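Local structure of prolyl endopeptidase (Myxococcus xanthus, 2BKL) at residues L241-I245 with K274-H278; W249-V254 with V268-K274; M543-P547 with R600-P606. The protein probably hydrolyses oligopeptides on the carboxyl side of proline, and more slowly of alanine, as a serine peptidase of the prolyl oligopeptidase (S9A) family. All coordinates share one frame; numbering follows the deposited sequence.

Contact 1 of 3, residues L241-I245 with K274-H278; sequences LFVYI and KYEVH
Tyr244 reaches from strand 241-245 to the backbone of 275-278, and its phenol oxygen makes the direct polar link between the two. Val277 N donates to Tyr244 OH over 2.9 Å in a nearly straight bond (164° at the hydrogen). A water 2.7 Å from Tyr244 OH can also bridge, over a long 3.2 Å, to Val277 O. The ring is set across the gap by chi1 of -63°, which places CG anti to the carbonyl carbon; in that pose Tyr275 O comes to the ring edge, 3.5 Å from Tyr244 CE1. A phenylalanine here would probably leave Val277 N without its acceptor and the water without its phenol partner.

Val277 crosses Phe242 at about a right angle, with CG1 3.8 Å from Phe242 CE1 and CB above one ring face, displaced toward the rim. Phe284 adds an edge-to-face ring contact to Phe242.

Within 275-278, His278 NE2 donates to the anti lone pair of Glu276 OE2 at 2.8 Å, pairing the two side chains that start out pointing away from 241-245.

No backbone ladder joins the strands: their axes run antiparallel (168°) but 9.2 Å apart, in two different four-stranded sheets. Such side-chain packing between successive antiparallel sheets is characteristic of blades in a beta-propeller, here the N-terminal domain of the peptidase.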
loop_
_atom_site.group_PDB
_atom_site.type_symbol
_atom_site.label_atom_id
_atom_site.label_comp_id
_atom_site.label_asym_id
_atom_site.label_seq_id
_atom_site.Cartn_x
_atom_site.Cartn_y
_atom_site.Cartn_z
ATOM N N LEU A 241 0.283 -11.998 24.857
ATOM C CA LEU A 241 0.990 -10.938 24.156
ATOM C C LEU A 241 1.984 -11.523 23.153
ATOM O O LEU A 241 2.787 -12.366 23.485
ATOM C CB LEU A 241 1.709 -10.069 25.180
ATOM C CG LEU A 241 2.635 -8.986 24.651
ATOM C CD1 LEU A 241 1.857 -7.897 23.958
ATOM C CD2 LEU A 241 3.445 -8.451 25.819
ATOM N N PHE A 242 1.898 -11.068 21.907
ATOM C CA PHE A 242 2.768 -11.511 20.821
ATOM C C PHE A 242 3.668 -10.370 20.327
ATOM O O PHE A 242 3.239 -9.209 20.242
ATOM C CB PHE A 242 1.930 -11.993 19.634
ATOM C CG PHE A 242 1.090 -13.170 19.948
ATOM C CD1 PHE A 242 1.641 -14.429 19.964
ATOM C CD2 PHE A 242 -0.240 -13.011 20.246
ATOM C CE1 PHE A 242 0.860 -15.537 20.291
ATOM C CE2 PHE A 242 -1.022 -14.084 20.588
ATOM C CZ PHE A 242 -0.463 -15.351 20.614
ATOM N N VAL A 243 4.902 -10.723 20.008
ATOM C CA VAL A 243 5.837 -9.828 19.351
ATOM C C VAL A 243 6.389 -10.540 18.132
ATOM O O VAL A 243 6.893 -11.668 18.203
ATOM C CB VAL A 243 6.945 -9.379 20.290
ATOM C CG1 VAL A 243 8.036 -8.616 19.528
ATOM C CG2 VAL A 243 6.377 -8.489 21.410
ATOM N N TYR A 244 6.291 -9.847 17.003
ATOM C CA TYR A 244 6.792 -10.304 15.718
ATOM C C TYR A 244 8.073 -9.570 15.352
ATOM O O TYR A 244 8.145 -8.358 15.516
ATOM C CB TYR A 244 5.751 -10.016 14.644
ATOM C CG TYR A 244 4.414 -10.729 14.774
ATOM C CD1 TYR A 244 4.217 -11.958 14.194
ATOM C CD2 TYR A 244 3.357 -10.130 15.411
ATOM C CE1 TYR A 244 3.009 -12.593 14.273
ATOM C CE2 TYR A 244 2.130 -10.773 15.506
ATOM C CZ TYR A 244 1.969 -11.992 14.933
ATOM O OH TYR A 244 0.751 -12.642 15.004
ATOM N N ILE A 245 9.087 -10.298 14.893
ATOM C CA ILE A 245 10.232 -9.703 14.213
ATOM C C ILE A 245 10.052 -10.031 12.735
ATOM O O ILE A 245 10.172 -11.200 12.335
ATOM C CB ILE A 245 11.568 -10.234 14.772
ATOM C CG1 ILE A 245 11.687 -9.921 16.280
ATOM C CG2 ILE A 245 12.711 -9.625 13.971
ATOM C CD1 ILE A 245 12.915 -10.501 16.920
ATOM N N LYS A 274 6.768 -17.384 6.885
ATOM C CA LYS A 274 6.055 -16.422 7.693
ATOM C C LYS A 274 4.986 -17.085 8.509
ATOM O O LYS A 274 4.443 -18.125 8.118
ATOM C CB LYS A 274 5.391 -15.351 6.826
ATOM C CG LYS A 274 6.355 -14.500 6.100
ATOM C CD LYS A 274 5.632 -13.487 5.200
ATOM C CE LYS A 274 5.092 -14.174 3.967
ATOM N NZ LYS A 274 4.480 -13.214 3.026
ATOM N N TYR A 275 4.649 -16.436 9.616
ATOM C CA TYR A 275 3.690 -16.935 10.587
ATOM C C TYR A 275 2.916 -15.769 11.180
ATOM O O TYR A 275 3.520 -14.828 11.693
ATOM C CB TYR A 275 4.374 -17.679 11.731
ATOM C CG TYR A 275 5.280 -18.769 11.299
ATOM C CD1 TYR A 275 6.578 -18.496 10.862
ATOM C CD2 TYR A 275 4.873 -20.101 11.360
ATOM C CE1 TYR A 275 7.433 -19.540 10.460
ATOM C CE2 TYR A 275 5.712 -21.133 10.960
ATOM C CZ TYR A 275 6.996 -20.844 10.502
ATOM O OH TYR A 275 7.842 -21.860 10.102
ATOM N N GLU A 276 1.589 -15.846 11.152
ATOM C CA GLU A 276 0.703 -14.874 11.791
ATOM C C GLU A 276 -0.181 -15.636 12.758
ATOM O O GLU A 276 -0.712 -16.689 12.414
ATOM C CB GLU A 276 -0.154 -14.198 10.731
ATOM C CG GLU A 276 -1.108 -13.148 11.264
ATOM C CD GLU A 276 -2.074 -12.652 10.210
ATOM O OE1 GLU A 276 -1.715 -12.613 9.014
ATOM O OE2 GLU A 276 -3.210 -12.297 10.572
ATOM N N VAL A 277 -0.350 -15.116 13.971
ATOM C CA VAL A 277 -1.035 -15.840 15.026
ATOM C C VAL A 277 -2.211 -15.052 15.597
ATOM O O VAL A 277 -2.123 -13.822 15.812
ATOM C CB VAL A 277 -0.083 -16.170 16.197
ATOM C CG1 VAL A 277 -0.771 -17.098 17.188
ATOM C CG2 VAL A 277 1.186 -16.739 15.687
ATOM N N HIS A 278 -3.324 -15.745 15.809
ATOM C CA HIS A 278 -4.466 -15.206 16.547
ATOM C C HIS A 278 -4.819 -16.173 17.654
ATOM O O HIS A 278 -4.865 -17.363 17.427
ATOM C CB HIS A 278 -5.631 -14.988 15.585
ATOM C CG HIS A 278 -5.347 -13.925 14.569
ATOM N ND1 HIS A 278 -5.199 -12.595 14.914
ATOM C CD2 HIS A 278 -5.117 -14.000 13.238
ATOM C CE1 HIS A 278 -4.901 -11.895 13.831
ATOM N NE2 HIS A 278 -4.857 -12.723 12.800
HETATM O O HOH W 1 -1.301 -10.897 14.863
#

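Contact 2 of 3, residues W249-V254 with V268-K274; sequences WSENDV and VKGVGAK. With ZAH (N-[(benzyloxy)carbonyl]-L-alanyl-L-proline), chain C.
Lys274 lies along the backbone of Trp249 and Ser250, its CG 3.4 Å from Ser250 O. A bend at chi3 (-76°) then carries its ammonium to Trp249 O, where NZ donates over 2.9 Å, tilted from the carbonyl plane. The side chain of Asn252 crosses that of Lys274 at about a right angle, with OD1 3.3 Å from Lys274 CB; the hydrogen-bond partner of this oxygen is Tyr275 N.

Glu251 and Asp253 bind backbone N-H groups of 270-272. Glu251, extended beyond CG, takes the N-H of Gly272 on OE1 at 2.8 Å, from above the carboxylate plane, while OE2 is salt-bridged to Arg247. Asp253 lies side by side with Lys269, both pointing the same way, and its OD1 receives Gly270 N at 3.0 Å. This oxygen is shared with Arg247, so one guanidinium joins both carboxylates. Gly270 N also reaches Asn252 O weakly.

Val254 and Val268 form an antiparallel hydrogen-bonded pair, Val254 N donating to Val268 O at 2.9 Å. The Trp249 side chain starts out away from 268-274, and its CZ2 is 3.5 Å from N14 of the bound benzyloxycarbonyl-Ala-Pro.

The contact thus lies at the open end of the hairpin of strands 251-257 and 265-269, where 270-274 leads to strand 275-280. Strand 241-247 flanks it within the sheet, strand 275-280 packs on Val254 and Val268, and His494 of helix 491-495 touches Trp249 and Ser250.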
loop_
_atom_site.group_PDB
_atom_site.type_symbol
_atom_site.label_atom_id
_atom_site.label_comp_id
_atom_site.label_asym_id
_atom_site.label_seq_id
_atom_site.Cartn_x
_atom_site.Cartn_y
_atom_site.Cartn_z
ATOM N N TRP A 249 9.062 -9.127 3.859
ATOM C CA TRP A 249 7.771 -9.688 3.527
ATOM C C TRP A 249 7.874 -11.193 3.282
ATOM O O TRP A 249 6.960 -11.797 2.730
ATOM C CB TRP A 249 7.226 -8.934 2.290
ATOM C CG TRP A 249 6.731 -7.558 2.633
ATOM C CD1 TRP A 249 5.428 -7.184 2.807
ATOM C CD2 TRP A 249 7.518 -6.384 2.971
ATOM N NE1 TRP A 249 5.346 -5.871 3.181
ATOM C CE2 TRP A 249 6.611 -5.357 3.287
ATOM C CE3 TRP A 249 8.885 -6.082 2.967
ATOM C CZ2 TRP A 249 7.015 -4.073 3.625
ATOM C CZ3 TRP A 249 9.282 -4.781 3.344
ATOM C CH2 TRP A 249 8.351 -3.811 3.649
ATOM N N SER A 250 8.968 -11.836 3.688
ATOM C CA SER A 250 9.161 -13.267 3.378
ATOM C C SER A 250 9.335 -14.174 4.552
ATOM O O SER A 250 9.138 -15.384 4.420
ATOM C CB SER A 250 10.382 -13.456 2.487
ATOM O OG SER A 250 10.283 -12.561 1.396
ATOM N N GLU A 251 9.731 -13.630 5.694
ATOM C CA GLU A 251 9.915 -14.471 6.869
ATOM C C GLU A 251 9.776 -13.660 8.126
ATOM O O GLU A 251 9.934 -12.444 8.102
ATOM C CB GLU A 251 11.235 -15.266 6.806
ATOM C CG GLU A 251 12.488 -14.474 7.021
ATOM C CD GLU A 251 13.761 -15.333 7.083
ATOM O OE1 GLU A 251 13.923 -16.332 6.345
ATOM O OE2 GLU A 251 14.641 -14.974 7.878
ATOM N N ASN A 252 9.367 -14.308 9.190
ATOM C CA ASN A 252 9.314 -13.656 10.499
ATOM C C ASN A 252 9.445 -14.645 11.636
ATOM O O ASN A 252 9.283 -15.843 11.457
ATOM C CB ASN A 252 8.030 -12.829 10.669
ATOM C CG ASN A 252 6.785 -13.675 10.782
ATOM O OD1 ASN A 252 6.209 -14.048 9.755
ATOM N ND2 ASN A 252 6.312 -13.908 12.003
ATOM N N ASP A 253 9.761 -14.102 12.803
ATOM C CA ASP A 253 9.741 -14.826 14.060
ATOM C C ASP A 253 8.522 -14.436 14.838
ATOM O O ASP A 253 7.996 -13.322 14.692
ATOM C CB ASP A 253 10.951 -14.457 14.901
ATOM C CG ASP A 253 12.258 -14.776 14.226
ATOM O OD1 ASP A 253 12.302 -15.697 13.378
ATOM O OD2 ASP A 253 13.298 -14.136 14.504
ATOM N N VAL A 254 8.105 -15.296 15.762
ATOM C CA VAL A 254 7.028 -14.983 16.687
ATOM C C VAL A 254 7.445 -15.339 18.115
ATOM O O VAL A 254 7.834 -16.476 18.368
ATOM C CB VAL A 254 5.713 -15.733 16.350
ATOM C CG1 VAL A 254 4.606 -15.288 17.300
ATOM C CG2 VAL A 254 5.300 -15.465 14.911
ATOM N N VAL A 268 8.144 -19.574 17.203
ATOM C CA VAL A 268 8.788 -20.090 16.014
ATOM C C VAL A 268 9.750 -19.068 15.447
ATOM O O VAL A 268 9.510 -17.860 15.499
ATOM C CB VAL A 268 7.749 -20.523 14.945
ATOM C CG1 VAL A 268 6.869 -19.359 14.494
ATOM C CG2 VAL A 268 8.436 -21.155 13.759
ATOM N N LYS A 269 10.894 -19.556 14.977
ATOM C CA LYS A 269 11.881 -18.757 14.281
ATOM C C LYS A 269 11.737 -19.112 12.812
ATOM O O LYS A 269 11.991 -20.246 12.410
ATOM C CB LYS A 269 13.281 -19.100 14.798
ATOM C CG LYS A 269 14.422 -18.310 14.165
ATOM C CD LYS A 269 15.483 -17.911 15.219
ATOM C CE LYS A 269 16.908 -17.958 14.655
ATOM N NZ LYS A 269 17.927 -17.447 15.631
ATOM N N GLY A 270 11.268 -18.173 12.007
ATOM C CA GLY A 270 11.012 -18.456 10.615
ATOM C C GLY A 270 12.281 -18.521 9.785
ATOM O O GLY A 270 13.165 -17.662 9.906
ATOM N N VAL A 271 12.355 -19.559 8.964
ATOM C CA VAL A 271 13.443 -19.773 8.023
ATOM C C VAL A 271 12.802 -19.919 6.660
ATOM O O VAL A 271 12.306 -20.987 6.289
ATOM C CB VAL A 271 14.266 -21.018 8.412
ATOM C CG1 VAL A 271 15.450 -21.195 7.452
ATOM C CG2 VAL A 271 14.734 -20.900 9.843
ATOM N N GLY A 272 12.700 -18.800 5.960
ATOM C CA GLY A 272 12.044 -18.766 4.676
ATOM C C GLY A 272 10.538 -19.009 4.768
ATOM O O GLY A 272 9.899 -19.443 3.805
ATOM N N ALA A 273 9.973 -18.723 5.936
ATOM C CA ALA A 273 8.531 -18.876 6.174
ATOM C C ALA A 273 8.023 -17.767 7.101
ATOM O O ALA A 273 8.770 -17.266 7.949
ATOM C CB ALA A 273 8.228 -20.241 6.797
ATOM N N LYS A 274 6.768 -17.384 6.885
ATOM C CA LYS A 274 6.055 -16.422 7.693
ATOM C C LYS A 274 4.986 -17.085 8.509
ATOM O O LYS A 274 4.443 -18.125 8.118
ATOM C CB LYS A 274 5.391 -15.351 6.826
ATOM C CG LYS A 274 6.355 -14.500 6.100
ATOM C CD LYS A 274 5.632 -13.487 5.200
ATOM C CE LYS A 274 5.092 -14.174 3.967
ATOM N NZ LYS A 274 4.480 -13.214 3.026
HETATM C C1 ZAH C . 6.415 1.722 -2.131
HETATM O O2 ZAH C . 6.323 0.581 -2.953
HETATM C C3 ZAH C . 7.436 1.557 -0.980
HETATM C C4 ZAH C . 8.861 1.364 -1.506
HETATM C C5 ZAH C . 9.078 -0.139 -1.628
HETATM C C6 ZAH C . 8.124 -0.798 -0.667
HETATM N N7 ZAH C . 7.285 0.303 -0.210
HETATM C C8 ZAH C . 6.378 0.161 0.754
HETATM O O9 ZAH C . 5.719 1.238 1.144
HETATM C C10 ZAH C . 6.292 -1.121 1.611
HETATM C C11 ZAH C . 5.401 -2.051 0.787
HETATM N N14 ZAH C . 5.660 -0.881 2.884
HETATM C C15 ZAH C . 6.291 -0.263 3.854
HETATM O O16 ZAH C . 7.547 0.083 3.744
HETATM O O17 ZAH C . 5.575 -0.007 5.069
HETATM C C18 ZAH C . 6.294 0.819 6.020
HETATM C C19 ZAH C . 5.390 1.303 7.158
HETATM C C20 ZAH C . 4.857 0.367 8.054
HETATM C C21 ZAH C . 4.023 0.794 9.088
HETATM C C22 ZAH C . 3.744 2.154 9.237
HETATM C C23 ZAH C . 4.293 3.095 8.361
HETATM C C24 ZAH C . 5.115 2.666 7.319
#

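Contact 3 of 3, residues M543-P547 with R600-P606; sequences MTQRP and RPDVRYP
Tyr605 lies against the end of helix 534-545. Tyr605 CB is 4.1 Å from Met543 CE, the methionine crossing the tyrosine at about a right angle. With chi1 at -74°, CG stands anti to the carbonyl carbon, which turns the ring edge to the last turn of the helix. Tyr605 CD1 is 4.0 Å from Pro547 CB, which approaches the ring obliquely. Tyr605 CE1 is 3.7 Å from Met543 O, which lies in the ring plane at its edge. Over one face, near the ring centre, sits Val603 CG1, also 3.7 Å from Pro547 CG.

At the tip, Tyr605 OH donates to Arg600 O at 2.8 Å, in the carbonyl plane and on a lone pair. The hydroxyl accepts from a water that donates to Thr544 O at 2.7 Å. That water sits over the centre of one face of the Arg600 guanidinium, and Thr544 O too lies over a guanidinium face, without a hydrogen bond.

Pro606 CD completes the apolar packing, 3.8 Å from Pro547 CB.

Without a direct hydrogen bond between the segments, cohesion comes from apolar carbons. The polar links found are water-mediated; a second water near Pro547 O may reach Arg604 O at longer range.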
loop_
_atom_site.group_PDB
_atom_site.type_symbol
_atom_site.label_atom_id
_atom_site.label_comp_id
_atom_site.label_asym_id
_atom_site.label_seq_id
_atom_site.Cartn_x
_atom_site.Cartn_y
_atom_site.Cartn_z
ATOM N N MET A 543 10.814 1.666 -19.037
ATOM C CA MET A 543 11.093 2.695 -20.044
ATOM C C MET A 543 12.559 2.738 -20.412
ATOM O O MET A 543 12.890 3.139 -21.517
ATOM C CB MET A 543 10.574 4.054 -19.617
ATOM C CG MET A 543 11.394 4.791 -18.661
ATOM S SD MET A 543 10.834 6.536 -18.453
ATOM C CE MET A 543 11.328 7.357 -19.643
ATOM N N THR A 544 13.449 2.333 -19.500
ATOM C CA THR A 544 14.877 2.311 -19.816
ATOM C C THR A 544 15.285 1.054 -20.573
ATOM O O THR A 544 16.233 1.086 -21.369
ATOM C CB THR A 544 15.764 2.501 -18.558
ATOM O OG1 THR A 544 15.390 1.606 -17.516
ATOM C CG2 THR A 544 15.649 3.940 -17.977
ATOM N N GLN A 545 14.602 -0.059 -20.328
ATOM C CA GLN A 545 14.896 -1.329 -21.026
ATOM C C GLN A 545 14.320 -1.438 -22.424
ATOM O O GLN A 545 14.999 -1.901 -23.348
ATOM C CB GLN A 545 14.407 -2.518 -20.182
ATOM C CG GLN A 545 15.188 -2.652 -18.890
ATOM C CD GLN A 545 14.820 -3.857 -18.062
ATOM O OE1 GLN A 545 13.826 -4.543 -18.319
ATOM N NE2 GLN A 545 15.627 -4.121 -17.035
ATOM N N ARG A 546 13.060 -1.048 -22.575
ATOM C CA ARG A 546 12.326 -1.240 -23.815
ATOM C C ARG A 546 11.487 -0.018 -24.116
ATOM O O ARG A 546 10.257 -0.092 -24.193
ATOM C CB ARG A 546 11.438 -2.473 -23.732
ATOM C CG ARG A 546 12.194 -3.757 -23.487
ATOM C CD ARG A 546 12.786 -4.349 -24.683
ATOM N NE ARG A 546 11.831 -4.698 -25.744
ATOM C CZ ARG A 546 10.981 -5.734 -25.772
ATOM N NH1 ARG A 546 10.850 -6.607 -24.789
ATOM N NH2 ARG A 546 10.234 -5.900 -26.861
ATOM N N PRO A 547 12.129 1.127 -24.309
ATOM C CA PRO A 547 11.400 2.377 -24.536
ATOM C C PRO A 547 10.459 2.311 -25.747
ATOM O O PRO A 547 9.407 2.964 -25.723
ATOM C CB PRO A 547 12.528 3.410 -24.727
ATOM C CG PRO A 547 13.730 2.594 -25.145
ATOM C CD PRO A 547 13.596 1.327 -24.359
ATOM N N ARG A 600 20.202 5.331 -21.432
ATOM C CA ARG A 600 21.165 5.339 -22.547
ATOM C C ARG A 600 20.950 6.554 -23.429
ATOM O O ARG A 600 19.831 6.988 -23.621
ATOM C CB ARG A 600 21.023 4.086 -23.380
ATOM C CG ARG A 600 21.415 2.790 -22.654
ATOM C CD ARG A 600 21.105 1.499 -23.427
ATOM N NE ARG A 600 19.986 1.720 -24.335
ATOM C CZ ARG A 600 18.909 0.956 -24.464
ATOM N NH1 ARG A 600 18.763 -0.183 -23.768
ATOM N NH2 ARG A 600 17.965 1.326 -25.330
ATOM N N PRO A 601 22.022 7.100 -24.003
ATOM C CA PRO A 601 21.896 8.242 -24.893
ATOM C C PRO A 601 21.428 7.830 -26.278
ATOM O O PRO A 601 21.491 6.661 -26.670
ATOM C CB PRO A 601 23.312 8.786 -24.947
ATOM C CG PRO A 601 24.167 7.549 -24.802
ATOM C CD PRO A 601 23.426 6.715 -23.790
ATOM N N ASP A 602 20.990 8.823 -27.038
ATOM C CA ASP A 602 20.614 8.658 -28.446
ATOM C C ASP A 602 19.411 7.744 -28.591
ATOM O O ASP A 602 19.268 7.045 -29.590
ATOM C CB ASP A 602 21.793 8.172 -29.290
ATOM C CG ASP A 602 23.062 8.943 -29.006
ATOM O OD1 ASP A 602 23.020 10.207 -28.985
ATOM O OD2 ASP A 602 24.138 8.380 -28.691
ATOM N N VAL A 603 18.517 7.806 -27.596
ATOM C CA VAL A 603 17.271 7.041 -27.544
ATOM C C VAL A 603 16.098 7.997 -27.418
ATOM O O VAL A 603 16.130 8.918 -26.601
ATOM C CB VAL A 603 17.292 6.096 -26.369
ATOM C CG1 VAL A 603 15.938 5.440 -26.131
ATOM C CG2 VAL A 603 18.340 5.038 -26.579
ATOM N N ARG A 604 15.059 7.801 -28.223
ATOM C CA ARG A 604 13.817 8.539 -28.046
ATOM C C ARG A 604 13.009 7.807 -26.986
ATOM O O ARG A 604 12.553 6.681 -27.185
ATOM C CB ARG A 604 13.029 8.663 -29.352
ATOM C CG ARG A 604 13.818 9.324 -30.498
ATOM C CD ARG A 604 13.285 9.009 -31.914
ATOM N NE ARG A 604 12.637 10.173 -32.521
ATOM C CZ ARG A 604 11.372 10.545 -32.309
ATOM N NH1 ARG A 604 10.574 9.843 -31.504
ATOM N NH2 ARG A 604 10.898 11.632 -32.912
ATOM N N TYR A 605 12.845 8.460 -25.850
ATOM C CA TYR A 605 12.109 7.895 -24.737
ATOM C C TYR A 605 10.637 8.219 -24.875
ATOM O O TYR A 605 10.246 9.188 -25.511
ATOM C CB TYR A 605 12.678 8.422 -23.388
ATOM C CG TYR A 605 14.000 7.744 -23.093
ATOM C CD1 TYR A 605 14.048 6.430 -22.647
ATOM C CD2 TYR A 605 15.214 8.396 -23.331
ATOM C CE1 TYR A 605 15.224 5.815 -22.405
ATOM C CE2 TYR A 605 16.404 7.766 -23.129
ATOM C CZ TYR A 605 16.423 6.481 -22.674
ATOM O OH TYR A 605 17.604 5.806 -22.521
ATOM N N PRO A 606 9.822 7.444 -24.187
ATOM C CA PRO A 606 8.433 7.847 -23.994
ATOM C C PRO A 606 8.356 9.179 -23.275
ATOM O O PRO A 606 9.243 9.516 -22.486
ATOM C CB PRO A 606 7.863 6.746 -23.082
ATOM C CG PRO A 606 8.806 5.647 -23.111
ATOM C CD PRO A 606 10.121 6.164 -23.532
HETATM O O HOH W 2 17.461 2.986 -22.771
HETATM O O HOH W 3 9.519 5.474 -27.167
#

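Contacts 1 and 2 are neighbours in the propeller, their centres about 9 Å apart, with contact 2 nested in the chain loop that contact 1 closes. They share Lys274 and meet directly: Tyr275 CZ packs 3.6 Å from Val268 CG2, and Ile245 O lies 3.0 Å from Asp253 N. Contact 2 reaches the ligand pocket through Trp249, whereas the Tyr244 side chain stays about 12 Å from the bound benzyloxycarbonyl-Ala-Pro. Contact 3 belongs to the alpha/beta-hydrolase part, its centre about 40 Å from that of contact 2 and about 45 Å from that of contact 1. Helix 534-545, whose end it packs, follows pocket residue Ser533, the probable nucleophile.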